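MutT/nudix family protein (Shewanella oneidensis, PDB 3GZ5) probably regulates transcription of NAD metabolism genes in response to ADP-ribose, joining a Nudix domain to a DNA-binding winged helix domain. Local coordinates at residues E172-L176 with A220-L225. Residues are numbered along the deposited sequence; the frame is centred on the assembly and turned at random.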
# COMPACT_ATOMS: atom_id res chain seq x y z
N GLU B 172 0.89 7.76 25.66
CA GLU B 172 1.55 6.65 26.30
C GLU B 172 1.86 7.08 27.74
O GLU B 172 2.27 8.22 27.95
CB GLU B 172 2.83 6.32 25.54
CG GLU B 172 3.02 4.84 25.22
CD GLU B 172 2.52 4.44 23.83
OE1 GLU B 172 1.62 5.11 23.25
OE2 GLU B 172 3.03 3.42 23.32
N PRO B 173 1.63 6.20 28.74
CA PRO B 173 1.04 4.86 28.64
C PRO B 173 -0.49 4.92 28.53
O PRO B 173 -1.10 5.93 28.92
CB PRO B 173 1.43 4.21 29.97
CG PRO B 173 1.44 5.35 30.94
CD PRO B 173 1.96 6.55 30.14
N PHE B 174 -1.10 3.86 28.02
CA PHE B 174 -2.56 3.78 27.92
C PHE B 174 -3.09 2.49 28.55
O PHE B 174 -2.33 1.55 28.79
CB PHE B 174 -3.01 3.85 26.45
CG PHE B 174 -2.35 2.82 25.56
CD1 PHE B 174 -1.31 3.18 24.72
CD2 PHE B 174 -2.74 1.48 25.61
CE1 PHE B 174 -0.70 2.24 23.92
CE2 PHE B 174 -2.13 0.54 24.82
CZ PHE B 174 -1.12 0.92 23.97
N THR B 175 -4.39 2.44 28.80
CA THR B 175 -5.00 1.21 29.32
C THR B 175 -5.54 0.40 28.18
O THR B 175 -5.71 0.88 27.07
CB THR B 175 -6.14 1.50 30.32
OG1 THR B 175 -7.18 2.23 29.65
CG2 THR B 175 -5.62 2.31 31.51
N LEU B 176 -5.79 -0.86 28.46
CA LEU B 176 -6.28 -1.76 27.45
C LEU B 176 -7.73 -1.47 27.02
O LEU B 176 -8.06 -1.67 25.87
CB LEU B 176 -6.07 -3.19 27.92
CG LEU B 176 -5.76 -4.10 26.74
CD1 LEU B 176 -4.49 -4.86 26.99
CD2 LEU B 176 -6.95 -5.02 26.56
N ALA B 220 -6.66 0.05 36.26
CA ALA B 220 -6.21 -0.62 35.03
C ALA B 220 -4.70 -0.48 34.76
O ALA B 220 -4.13 0.60 34.91
CB ALA B 220 -7.05 -0.16 33.83
N ASN B 221 -4.07 -1.59 34.37
CA ASN B 221 -2.68 -1.62 33.90
C ASN B 221 -2.39 -0.63 32.77
O ASN B 221 -3.15 -0.51 31.79
CB ASN B 221 -2.31 -3.02 33.41
CG ASN B 221 -2.37 -4.07 34.51
OD1 ASN B 221 -2.99 -3.87 35.57
ND2 ASN B 221 -1.74 -5.21 34.26
N LEU B 222 -1.27 0.08 32.91
CA LEU B 222 -0.83 1.09 31.95
C LEU B 222 0.24 0.47 31.07
O LEU B 222 1.21 -0.09 31.58
CB LEU B 222 -0.33 2.34 32.66
CG LEU B 222 -1.41 3.24 33.26
CD1 LEU B 222 -0.83 4.31 34.21
CD2 LEU B 222 -2.22 3.90 32.16
N TYR B 223 0.02 0.54 29.76
CA TYR B 223 0.88 -0.14 28.81
C TYR B 223 1.53 0.85 27.85
O TYR B 223 0.96 1.90 27.57
CB TYR B 223 0.08 -1.15 28.00
CG TYR B 223 -0.55 -2.28 28.79
CD1 TYR B 223 0.15 -3.48 29.04
CD2 TYR B 223 -1.87 -2.17 29.26
CE1 TYR B 223 -0.45 -4.53 29.75
CE2 TYR B 223 -2.47 -3.21 29.97
CZ TYR B 223 -1.77 -4.38 30.20
OH TYR B 223 -2.39 -5.40 30.91
N CYS B 224 2.71 0.49 27.35
CA CYS B 224 3.33 1.21 26.23
C CYS B 224 3.38 0.26 25.07
O CYS B 224 3.43 -0.97 25.27
CB CYS B 224 4.77 1.61 26.56
SG CYS B 224 4.91 2.76 27.90
N LEU B 225 3.42 0.82 23.87
CA LEU B 225 3.69 0.03 22.67
C LEU B 225 5.18 -0.28 22.54
O LEU B 225 6.03 0.61 22.67
CB LEU B 225 3.21 0.76 21.40
CG LEU B 225 1.70 0.84 21.16
CD1 LEU B 225 1.35 1.56 19.86
CD2 LEU B 225 1.11 -0.56 21.17
O HOH W 1 5.98 3.34 22.83
O HOH W 2 -5.65 -2.08 31.12
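Glu172 OE2 is gripped twice: Leu225 N donates to it at 2.7 Å in a nearly straight bond (169°), meeting it on the anti side and well out of the carboxylate plane, and a water donates to both OE2 and Leu225 O. The carboxylate appears to replace the backbone partner Leu225 N would find if the ladder ran on to Glu172, at one end of the small antiparallel sheet of the winged helix domain, where the short, weakly bonded strand 174-175 pairs with one edge of strand 220-225 and strand 206-213 with the other. Phe174 and Tyr223 form the hydrogen-bonded pair, Phe174 N giving to Tyr223 O at 2.9 Å and Tyr223 N to Phe174 O at 2.7 Å. With CG between the backbone N and the carbonyl carbon (chi1 54°), the Phe174 ring folds back over this ladder, its centre lying above Tyr223 O. Leu225 CD2 meets the ring edge at CZ, 3.9 Å away, and Leu206 also packs on this side chain. Cut back to an alanine, this residue would probably uncover one side of Tyr223 O, though the bond from Phe174 N could remain, and leave a gap beside Leu225 CD2. Pro173, after a cis peptide bond, lays CB against Leu222 CB (3.7 Å). Thr175 N-caps helix 176-187, its methyl CG2 touching Ala220 CB at 3.7 Å. Leu176 CD1 rests 4.0 Å from Tyr223 CE2.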